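PDB 4JPQ: uncharacterized protein from Bacteroides uniformis, which is of unknown function but, as a member of carbohydrate-binding family 9, probably binds carbohydrate. Local coordinates for residues V135-L141 with W155-I161; D87-F93 with N104-C109; K5-K11 with G215-E220. All blocks are in the same frame, centred on the assembly; numbering follows the deposited sequence.

Contact 1. Residues V135-L141 with W155-I161; sequences VKRWSSL and WELVMVI
Run strands 136-139 and 155-161 antiparallel, axes 4.7 Å apart at closest and 174° between directions. Begin at Trp155, whose NE1 (chi1 p) hydrogen-bonds Glu70. Glu156 N donates to Ser140 OG (3.1 Å; Ser140 chi1 p) and Glu156 O accepts from Ser140 N (3.1 Å). Leu157 faces Ser139 in a non-hydrogen-bonded pair, CA to CA 4.3 Å; Ser139 OG closes an ST turn, accepting from Leu141 N, and also bonds Cys109 O. Strand 136-139 is a short edge strand of the beta-sandwich expected of a CBM9-like domain; strand 61-70 flanks 155-161 on its other side, and Leu157, Met159 and Ile161 pack on strands 89-95 and 102-108. Val158 N bonds Trp138 O (2.8 Å), Trp138 N bonds Val158 O (3.2 Å), and Trp138 CE3 lies 3.9 Å from Val158 CG2. Met159, a selenomethionine, faces Arg137, non-hydrogen-bonded, CA to CA 4.7 Å. The second hydrogen-bonded pair joins Val160 N to Lys136 O (2.8 Å) and Lys136 N to Val160 O (3.2 Å). Ile161 CG1 meets Val135 CG1 at 4.1 Å.

Contact 2. Residues D87-F93 with N104-C109; sequences DACVEFF and NFECNC
Asp87 opens this antiparallel pairing: its OD2 accepts from Asn108 ND2 at 3.0 Å, while its OD1 forms a salt bridge with Arg74; Asn108 OD1 accepts from Arg112 N. Ala88 O takes Cys109 N at 2.9 Å, and Ala88 CB packs 4.0 Å from Cys109 SG. From Cys89 to Phe93 the chain is extended, running at 170° to strand 104-108 with the axes 4.6 Å apart at closest. Cys89 sits opposite Asn108 in a non-hydrogen-bonded pair, CA to CA 4.2 Å. Val90 and Cys107 follow as a hydrogen-bonded pair, Val90 N to Cys107 O 3.1 Å and Cys107 N to Val90 O 3.0 Å. The two strands form a beta hairpin within one sheet of the beta-sandwich expected for this family, with strand 178-186 flanking 89-93. Glu91, rotamer m, faces Glu106, also m, and brings OE2 within 3.2 Å of Glu106 OE1, two acceptors that are not hydrogen-bonded. Phe92 pairs with Phe105: Phe92 N to Phe105 O 2.8 Å, Phe105 N to Phe92 O 2.7 Å, and ring atoms Phe92 CD2 and Phe105 CD1 3.9 Å apart on the face shared with Val90 and Cys107. Phe93, chi1 m, folds its ring over Asn104, whose CB stands 3.3 Å from the ring centroid in a CH-pi contact; a bound CXS molecule, probably from the crystallisation liquor, lies about 5 Å from the Phe93 side chain.

Contact 3. Residues K5-K11 with G215-E220; sequences KSLSVKK and GTLSFE
Val9 and Glu220 lose the most surface to the opposite segment, 86 Å² each, though Val9 is buried and Glu220 lies at the exposed end; Leu7 follows with 54 Å². Strands 6-11 and 215-219 run parallel, axes 4.7 Å apart at closest and crossing at -25°, in the register Ser6-Thr216, Leu7-Leu217, Ser8-Ser218, Val9-Phe219. Val9 N donates to Ser218 O (2.9 Å) and Val9 O accepts from Glu220 N (3.0 Å). With chi1 t, Val9 sets CG1 3.7 Å from Phe219 CD2 and CG2 over one face of the same ring. Phe219 has chi1 m; Val9 also touches Ile55 of strand 50-57, which flanks 6-11 as well. Leu7 repeats the backbone pattern two residues earlier: its N donates to Thr216 O (2.9 Å), its O accepts from Ser218 N (2.8 Å), and its CB packs 3.9 Å from Leu217 CD2. Glu220, the C-terminal residue, extends its side chain (chi1 and chi2 t) across to Lys11, so that OE1 accepts from Lys11 N at 3.1 Å. Ser6, Ser8, Thr216 and Ser218 share the opposite, more open face. Leu7 and Val9 thus each bond the residues on either side of their register partners, while Ser6 and Ser8 make no backbone hydrogen bond to 215-220; this parallel pair joins the two chain termini within an otherwise largely antiparallel sheet of the beta-sandwich expected for a CBM9-like domain.

All three contacts pair strands of one curled sheet, but at different depths. Contact 2 is the core: every touching residue is buried, one face carrying Phe93 among its polar groups and the other Val90, Phe92, Phe105 and Cys107. Contacts 1 and 3 are partly buried. The inward face of contact 1 is mixed, whereas contact 3 sets an apolar face (Leu7, Val9, Leu217, Phe219) against a Ser/Thr one. Contacts 1 and 2 meet directly: Ser139 OG lies 2.6 Å from Cys109 O, a probable hydrogen bond, and Ile161 CD1 packs 3.6 Å from Phe92 CD2. Contact 3 touches contact 2 through Leu217 CD1 and Phe92 CE1, 4.1 Å apart. It alone is parallel, and it joins the chain ends.

Contact 1. Residues V135-L141 with W155-I161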
loop_
_atom_site.group_PDB
_atom_site.type_symbol
_atom_site.label_atom_id
_atom_site.label_comp_id
_atom_site.label_asym_id
_atom_site.label_seq_id
_atom_site.Cartn_x
_atom_site.Cartn_y
_atom_site.Cartn_z
ATOM N N VAL A 135 6.847 -3.070 10.515
ATOM C CA VAL A 135 6.651 -3.157 9.056
ATOM C C VAL A 135 7.985 -3.046 8.349
ATOM O O VAL A 135 8.587 -1.975 8.313
ATOM C CB VAL A 135 5.683 -2.085 8.513
ATOM C CG1 VAL A 135 5.509 -2.244 7.004
ATOM C CG2 VAL A 135 4.333 -2.176 9.220
ATOM N N LYS A 136 8.439 -4.167 7.801
ATOM C CA LYS A 136 9.695 -4.219 7.072
ATOM C C LYS A 136 9.388 -3.698 5.687
ATOM O O LYS A 136 8.302 -3.928 5.158
ATOM C CB LYS A 136 10.269 -5.635 7.019
ATOM C CG LYS A 136 10.581 -6.224 8.382
ATOM C CD LYS A 136 10.843 -7.724 8.252
ATOM C CE LYS A 136 11.235 -8.353 9.580
ATOM N NZ LYS A 136 11.650 -9.768 9.400
ATOM N N ARG A 137 10.352 -2.972 5.131
ATOM C CA ARG A 137 10.239 -2.340 3.835
ATOM C C ARG A 137 11.509 -2.459 3.022
ATOM O O ARG A 137 12.591 -2.707 3.573
ATOM C CB ARG A 137 10.013 -0.863 4.049
ATOM C CG ARG A 137 8.681 -0.503 4.658
ATOM C CD ARG A 137 8.773 0.826 5.386
ATOM N NE ARG A 137 9.125 0.722 6.811
ATOM C CZ ARG A 137 9.443 1.754 7.602
ATOM N NH1 ARG A 137 9.547 3.004 7.134
ATOM N NH2 ARG A 137 9.702 1.530 8.882
ATOM N N TRP A 138 11.357 -2.249 1.713
ATOM C CA TRP A 138 12.476 -2.178 0.769
ATOM C C TRP A 138 12.013 -1.435 -0.478
ATOM O O TRP A 138 10.884 -1.638 -0.931
ATOM C CB TRP A 138 12.996 -3.577 0.380
ATOM C CG TRP A 138 13.961 -3.551 -0.798
ATOM C CD1 TRP A 138 15.315 -3.375 -0.747
ATOM C CD2 TRP A 138 13.622 -3.635 -2.186
ATOM N NE1 TRP A 138 15.846 -3.376 -2.016
ATOM C CE2 TRP A 138 14.831 -3.522 -2.922
ATOM C CE3 TRP A 138 12.418 -3.809 -2.881
ATOM C CZ2 TRP A 138 14.874 -3.590 -4.332
ATOM C CZ3 TRP A 138 12.457 -3.868 -4.307
ATOM C CH2 TRP A 138 13.682 -3.758 -5.005
ATOM N N SER A 139 12.897 -0.608 -1.030
ATOM C CA SER A 139 12.653 0.079 -2.298
ATOM C C SER A 139 13.908 0.121 -3.148
ATOM O O SER A 139 15.016 0.108 -2.623
ATOM C CB SER A 139 12.159 1.502 -2.072
ATOM O OG SER A 139 12.011 2.181 -3.312
ATOM N N SER A 140 13.709 0.201 -4.463
ATOM C CA SER A 140 14.805 0.355 -5.433
ATOM C C SER A 140 15.390 1.777 -5.395
ATOM O O SER A 140 16.457 2.003 -5.974
ATOM C CB SER A 140 14.361 -0.025 -6.866
ATOM O OG SER A 140 13.368 0.858 -7.389
ATOM N N LEU A 141 14.676 2.732 -4.777
ATOM C CA LEU A 141 15.139 4.114 -4.567
ATOM C C LEU A 141 15.290 4.424 -3.069
ATOM O O LEU A 141 15.253 5.593 -2.663
ATOM C CB LEU A 141 14.149 5.101 -5.205
ATOM C CG LEU A 141 13.960 4.987 -6.710
ATOM C CD1 LEU A 141 12.848 5.922 -7.149
ATOM C CD2 LEU A 141 15.246 5.301 -7.438
ATOM N N TRP A 155 10.587 2.143 -10.670
ATOM C CA TRP A 155 10.926 1.746 -9.301
ATOM C C TRP A 155 9.981 0.702 -8.769
ATOM O O TRP A 155 8.914 0.497 -9.329
ATOM C CB TRP A 155 11.001 2.940 -8.348
ATOM C CG TRP A 155 9.767 3.775 -8.233
ATOM C CD1 TRP A 155 9.349 4.736 -9.104
ATOM C CD2 TRP A 155 8.841 3.796 -7.139
ATOM N NE1 TRP A 155 8.198 5.328 -8.640
ATOM C CE2 TRP A 155 7.862 4.761 -7.439
ATOM C CE3 TRP A 155 8.739 3.082 -5.935
ATOM C CZ2 TRP A 155 6.797 5.032 -6.586
ATOM C CZ3 TRP A 155 7.662 3.353 -5.083
ATOM C CH2 TRP A 155 6.710 4.314 -5.417
ATOM N N GLU A 156 10.430 0.023 -7.713
ATOM C CA GLU A 156 9.682 -1.028 -7.048
ATOM C C GLU A 156 9.774 -0.837 -5.541
ATOM O O GLU A 156 10.747 -0.272 -5.035
ATOM C CB GLU A 156 10.220 -2.409 -7.418
ATOM C CG GLU A 156 10.335 -2.639 -8.921
ATOM C CD GLU A 156 10.691 -4.070 -9.313
ATOM O OE1 GLU A 156 10.718 -4.959 -8.436
ATOM O OE2 GLU A 156 10.929 -4.306 -10.521
ATOM N N LEU A 157 8.756 -1.323 -4.839
ATOM C CA LEU A 157 8.651 -1.184 -3.395
ATOM C C LEU A 157 7.926 -2.364 -2.776
ATOM O O LEU A 157 6.968 -2.859 -3.361
ATOM C CB LEU A 157 7.932 0.122 -3.050
ATOM C CG LEU A 157 7.740 0.464 -1.560
ATOM C CD1 LEU A 157 7.907 1.954 -1.321
ATOM C CD2 LEU A 157 6.423 -0.037 -0.971
ATOM N N VAL A 158 8.368 -2.743 -1.567
ATOM C CA VAL A 158 7.850 -3.871 -0.828
ATOM C C VAL A 158 7.539 -3.494 0.599
ATOM O O VAL A 158 8.279 -2.731 1.211
ATOM C CB VAL A 158 8.885 -5.013 -0.810
ATOM C CG1 VAL A 158 8.562 -6.100 0.219
ATOM C CG2 VAL A 158 8.995 -5.616 -2.193
HETATM N N MSE A 159 6.446 -4.057 1.104
HETATM C CA MSE A 159 6.024 -3.910 2.487
HETATM C C MSE A 159 5.718 -5.291 3.003
HETATM O O MSE A 159 5.000 -6.055 2.347
HETATM C CB MSE A 159 4.752 -3.056 2.615
HETATM C CG MSE A 159 5.023 -1.579 2.380
HETATM SE SE MSE A 159 3.439 -0.542 2.901
HETATM C CE MSE A 159 2.599 -0.141 1.158
ATOM N N VAL A 160 6.268 -5.622 4.168
ATOM C CA VAL A 160 5.988 -6.881 4.878
ATOM C C VAL A 160 5.243 -6.426 6.144
ATOM O O VAL A 160 5.851 -5.866 7.054
ATOM C CB VAL A 160 7.272 -7.641 5.222
ATOM C CG1 VAL A 160 6.959 -8.951 5.932
ATOM C CG2 VAL A 160 8.080 -7.890 3.962
ATOM N N ILE A 161 3.927 -6.616 6.160
ATOM C CA ILE A 161 3.061 -6.130 7.243
ATOM C C ILE A 161 2.697 -7.272 8.203
ATOM O O ILE A 161 1.857 -8.104 7.859
ATOM C CB ILE A 161 1.784 -5.480 6.656
ATOM C CG1 ILE A 161 2.154 -4.290 5.760
ATOM C CG2 ILE A 161 0.845 -5.014 7.767
ATOM C CD1 ILE A 161 1.013 -3.777 4.904
#

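Contact 2. Residues D87-F93 with N104-C109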
loop_
_atom_site.group_PDB
_atom_site.type_symbol
_atom_site.label_atom_id
_atom_site.label_comp_id
_atom_site.label_asym_id
_atom_site.label_seq_id
_atom_site.Cartn_x
_atom_site.Cartn_y
_atom_site.Cartn_z
ATOM N N ASP A 87 5.038 13.066 -1.811
ATOM C CA ASP A 87 6.132 12.418 -2.529
ATOM C C ASP A 87 5.511 11.343 -3.444
ATOM O O ASP A 87 4.302 11.108 -3.381
ATOM C CB ASP A 87 7.091 11.755 -1.516
ATOM C CG ASP A 87 7.751 12.752 -0.587
ATOM O OD1 ASP A 87 8.154 13.837 -1.056
ATOM O OD2 ASP A 87 7.934 12.445 0.613
ATOM N N ALA A 88 6.326 10.731 -4.316
ATOM C CA ALA A 88 5.874 9.601 -5.165
ATOM C C ALA A 88 5.576 8.502 -4.168
ATOM O O ALA A 88 6.482 8.035 -3.468
ATOM C CB ALA A 88 6.944 9.160 -6.149
ATOM N N CYS A 89 4.310 8.105 -4.103
ATOM C CA CYS A 89 3.826 7.249 -3.038
ATOM C C CYS A 89 2.853 6.178 -3.475
ATOM O O CYS A 89 1.960 6.455 -4.271
ATOM C CB CYS A 89 3.138 8.191 -2.048
ATOM S SG CYS A 89 2.387 7.482 -0.581
ATOM N N VAL A 90 3.025 4.976 -2.909
ATOM C CA VAL A 90 2.105 3.842 -3.089
ATOM C C VAL A 90 1.463 3.592 -1.725
ATOM O O VAL A 90 2.103 3.810 -0.676
ATOM C CB VAL A 90 2.756 2.561 -3.616
ATOM C CG1 VAL A 90 3.224 2.782 -5.047
ATOM C CG2 VAL A 90 3.888 2.058 -2.721
ATOM N N GLU A 91 0.200 3.160 -1.751
ATOM C CA GLU A 91 -0.599 3.018 -0.540
ATOM C C GLU A 91 -1.414 1.721 -0.514
ATOM O O GLU A 91 -1.778 1.188 -1.562
ATOM C CB GLU A 91 -1.548 4.225 -0.406
ATOM C CG GLU A 91 -0.888 5.606 -0.541
ATOM C CD GLU A 91 -1.832 6.790 -0.386
ATOM O OE1 GLU A 91 -3.050 6.601 -0.262
ATOM O OE2 GLU A 91 -1.347 7.936 -0.412
ATOM N N PHE A 92 -1.668 1.239 0.706
ATOM C CA PHE A 92 -2.486 0.059 0.996
ATOM C C PHE A 92 -3.411 0.413 2.160
ATOM O O PHE A 92 -2.932 0.759 3.237
ATOM C CB PHE A 92 -1.598 -1.130 1.383
ATOM C CG PHE A 92 -2.360 -2.362 1.846
ATOM C CD1 PHE A 92 -3.400 -2.895 1.080
ATOM C CD2 PHE A 92 -1.997 -3.031 3.022
ATOM C CE1 PHE A 92 -4.079 -4.044 1.485
ATOM C CE2 PHE A 92 -2.664 -4.183 3.426
ATOM C CZ PHE A 92 -3.708 -4.687 2.657
ATOM N N PHE A 93 -4.716 0.357 1.921
ATOM C CA PHE A 93 -5.741 0.653 2.933
ATOM C C PHE A 93 -6.474 -0.660 3.179
ATOM O O PHE A 93 -6.790 -1.354 2.215
ATOM C CB PHE A 93 -6.749 1.690 2.429
ATOM C CG PHE A 93 -6.284 3.133 2.503
ATOM C CD1 PHE A 93 -5.041 3.540 2.004
ATOM C CD2 PHE A 93 -7.144 4.117 2.995
ATOM C CE1 PHE A 93 -4.652 4.881 2.053
ATOM C CE2 PHE A 93 -6.761 5.452 3.040
ATOM C CZ PHE A 93 -5.510 5.835 2.574
ATOM N N ASN A 104 -4.393 2.575 7.069
ATOM C CA ASN A 104 -3.794 3.055 5.820
ATOM C C ASN A 104 -2.273 3.024 5.962
ATOM O O ASN A 104 -1.723 3.615 6.894
ATOM C CB ASN A 104 -4.286 4.452 5.404
ATOM C CG ASN A 104 -4.094 5.497 6.478
ATOM O OD1 ASN A 104 -4.522 5.298 7.593
ATOM N ND2 ASN A 104 -3.441 6.608 6.149
ATOM N N PHE A 105 -1.625 2.293 5.056
ATOM C CA PHE A 105 -0.183 2.155 5.002
ATOM C C PHE A 105 0.241 2.915 3.760
ATOM O O PHE A 105 -0.019 2.453 2.653
ATOM C CB PHE A 105 0.217 0.680 4.880
ATOM C CG PHE A 105 -0.184 -0.152 6.056
ATOM C CD1 PHE A 105 -1.465 -0.681 6.137
ATOM C CD2 PHE A 105 0.724 -0.439 7.066
ATOM C CE1 PHE A 105 -1.834 -1.466 7.214
ATOM C CE2 PHE A 105 0.353 -1.223 8.150
ATOM C CZ PHE A 105 -0.922 -1.737 8.224
ATOM N N GLU A 106 0.855 4.082 3.946
ATOM C CA GLU A 106 1.307 4.924 2.841
ATOM C C GLU A 106 2.821 4.962 2.924
ATOM O O GLU A 106 3.370 5.273 3.980
ATOM C CB GLU A 106 0.691 6.318 2.963
ATOM C CG GLU A 106 -0.836 6.298 3.054
ATOM C CD GLU A 106 -1.493 7.670 3.077
ATOM O OE1 GLU A 106 -0.859 8.668 2.708
ATOM O OE2 GLU A 106 -2.680 7.750 3.458
ATOM N N CYS A 107 3.491 4.643 1.819
ATOM C CA CYS A 107 4.957 4.563 1.787
ATOM C C CYS A 107 5.526 5.279 0.563
ATOM O O CYS A 107 5.096 4.996 -0.569
ATOM C CB CYS A 107 5.342 3.091 1.773
ATOM S SG CYS A 107 7.028 2.774 2.294
ATOM N N ASN A 108 6.430 6.245 0.768
ATOM C CA ASN A 108 7.035 6.944 -0.389
ATOM C C ASN A 108 8.111 6.076 -1.007
ATOM O O ASN A 108 8.567 5.103 -0.381
ATOM C CB ASN A 108 7.525 8.382 -0.093
ATOM C CG ASN A 108 8.755 8.468 0.813
ATOM O OD1 ASN A 108 9.417 7.484 1.125
ATOM N ND2 ASN A 108 9.079 9.695 1.217
ATOM N N CYS A 109 8.535 6.455 -2.211
ATOM C CA CYS A 109 9.551 5.703 -2.973
ATOM C C CYS A 109 10.920 5.521 -2.296
ATOM O O CYS A 109 11.673 4.638 -2.694
ATOM C CB CYS A 109 9.736 6.305 -4.366
ATOM S SG CYS A 109 10.375 7.987 -4.364
#

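Contact 3. Residues K5-K11 with G215-E220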
loop_
_atom_site.group_PDB
_atom_site.type_symbol
_atom_site.label_atom_id
_atom_site.label_comp_id
_atom_site.label_asym_id
_atom_site.label_seq_id
_atom_site.Cartn_x
_atom_site.Cartn_y
_atom_site.Cartn_z
ATOM N N LYS A 5 -13.991 -4.771 -6.617
ATOM C CA LYS A 5 -13.204 -5.890 -7.134
ATOM C C LYS A 5 -12.891 -6.922 -6.040
ATOM O O LYS A 5 -13.107 -6.681 -4.848
ATOM C CB LYS A 5 -11.887 -5.403 -7.760
ATOM C CG LYS A 5 -12.038 -4.618 -9.056
ATOM C CD LYS A 5 -10.660 -4.260 -9.607
ATOM C CE LYS A 5 -10.725 -3.502 -10.916
ATOM N NZ LYS A 5 -9.377 -2.990 -11.289
ATOM N N SER A 6 -12.381 -8.074 -6.477
ATOM C CA SER A 6 -12.005 -9.165 -5.594
ATOM C C SER A 6 -10.614 -9.724 -5.943
ATOM O O SER A 6 -10.202 -9.733 -7.115
ATOM C CB SER A 6 -13.079 -10.243 -5.593
ATOM O OG SER A 6 -14.270 -9.679 -5.080
ATOM N N LEU A 7 -9.915 -10.176 -4.902
ATOM C CA LEU A 7 -8.588 -10.764 -4.998
ATOM C C LEU A 7 -8.399 -11.975 -4.125
ATOM O O LEU A 7 -8.867 -11.985 -2.983
ATOM C CB LEU A 7 -7.509 -9.763 -4.563
ATOM C CG LEU A 7 -6.599 -9.174 -5.624
ATOM C CD1 LEU A 7 -5.596 -8.264 -4.930
ATOM C CD2 LEU A 7 -5.885 -10.269 -6.423
ATOM N N SER A 8 -7.655 -12.950 -4.657
ATOM C CA SER A 8 -7.224 -14.132 -3.923
ATOM C C SER A 8 -5.784 -13.844 -3.508
ATOM O O SER A 8 -4.927 -13.573 -4.355
ATOM C CB SER A 8 -7.281 -15.385 -4.789
ATOM O OG SER A 8 -8.614 -15.641 -5.168
ATOM N N VAL A 9 -5.544 -13.859 -2.199
ATOM C CA VAL A 9 -4.228 -13.655 -1.631
ATOM C C VAL A 9 -3.720 -15.068 -1.348
ATOM O O VAL A 9 -4.115 -15.682 -0.351
ATOM C CB VAL A 9 -4.296 -12.784 -0.364
ATOM C CG1 VAL A 9 -2.895 -12.491 0.155
ATOM C CG2 VAL A 9 -5.025 -11.483 -0.662
ATOM N N LYS A 10 -2.870 -15.582 -2.244
ATOM C CA LYS A 10 -2.308 -16.939 -2.118
ATOM C C LYS A 10 -1.361 -17.031 -0.921
ATOM O O LYS A 10 -0.712 -16.039 -0.573
ATOM C CB LYS A 10 -1.559 -17.358 -3.397
ATOM C CG LYS A 10 -2.420 -17.599 -4.637
ATOM C CD LYS A 10 -3.143 -18.946 -4.578
ATOM C CE LYS A 10 -3.871 -19.294 -5.870
ATOM N NZ LYS A 10 -5.084 -18.455 -6.081
ATOM N N LYS A 11 -1.317 -18.204 -0.278
ATOM C CA LYS A 11 -0.415 -18.436 0.857
ATOM C C LYS A 11 0.947 -18.919 0.368
ATOM O O LYS A 11 1.026 -19.752 -0.529
ATOM C CB LYS A 11 -0.950 -19.465 1.868
ATOM C CG LYS A 11 -0.118 -19.479 3.161
ATOM C CD LYS A 11 -0.608 -20.400 4.259
ATOM C CE LYS A 11 0.242 -20.167 5.509
ATOM N NZ LYS A 11 -0.079 -21.059 6.659
ATOM N N GLY A 215 -12.343 -3.046 -2.032
ATOM C CA GLY A 215 -12.545 -4.337 -2.678
ATOM C C GLY A 215 -12.418 -5.400 -1.614
ATOM O O GLY A 215 -12.208 -5.077 -0.437
ATOM N N THR A 216 -12.534 -6.657 -2.044
ATOM C CA THR A 216 -12.484 -7.820 -1.160
ATOM C C THR A 216 -11.160 -8.566 -1.327
ATOM O O THR A 216 -10.668 -8.738 -2.446
ATOM C CB THR A 216 -13.671 -8.756 -1.437
ATOM O OG1 THR A 216 -14.887 -8.012 -1.276
ATOM C CG2 THR A 216 -13.677 -9.959 -0.478
ATOM N N LEU A 217 -10.601 -9.004 -0.199
ATOM C CA LEU A 217 -9.326 -9.715 -0.147
ATOM C C LEU A 217 -9.537 -11.050 0.549
ATOM O O LEU A 217 -9.719 -11.088 1.768
ATOM C CB LEU A 217 -8.298 -8.873 0.605
ATOM C CG LEU A 217 -8.044 -7.467 0.050
ATOM C CD1 LEU A 217 -7.059 -6.736 0.953
ATOM C CD2 LEU A 217 -7.529 -7.483 -1.379
ATOM N N SER A 218 -9.536 -12.129 -0.241
ATOM C CA SER A 218 -9.739 -13.496 0.250
ATOM C C SER A 218 -8.386 -14.190 0.468
ATOM O O SER A 218 -7.734 -14.627 -0.482
ATOM C CB SER A 218 -10.614 -14.290 -0.727
ATOM O OG SER A 218 -11.844 -13.618 -0.924
ATOM N N PHE A 219 -7.981 -14.275 1.732
ATOM C CA PHE A 219 -6.750 -14.945 2.121
ATOM C C PHE A 219 -6.980 -16.461 2.105
ATOM O O PHE A 219 -7.934 -16.951 2.725
ATOM C CB PHE A 219 -6.279 -14.474 3.503
ATOM C CG PHE A 219 -5.859 -13.023 3.541
ATOM C CD1 PHE A 219 -6.797 -12.002 3.701
ATOM C CD2 PHE A 219 -4.525 -12.672 3.421
ATOM C CE1 PHE A 219 -6.408 -10.669 3.741
ATOM C CE2 PHE A 219 -4.132 -11.339 3.454
ATOM C CZ PHE A 219 -5.075 -10.337 3.615
ATOM N N GLU A 220 -6.116 -17.172 1.370
ATOM C CA GLU A 220 -6.136 -18.636 1.253
ATOM C C GLU A 220 -5.828 -19.257 2.623
ATOM O O GLU A 220 -5.066 -18.691 3.418
ATOM C CB GLU A 220 -5.096 -19.098 0.208
ATOM C CG GLU A 220 -5.038 -20.602 -0.086
ATOM C CD GLU A 220 -3.784 -21.045 -0.846
ATOM O OE1 GLU A 220 -3.190 -20.250 -1.604
ATOM O OE2 GLU A 220 -3.393 -22.222 -0.688
ATOM O OXT GLU A 220 -6.340 -20.331 2.963
#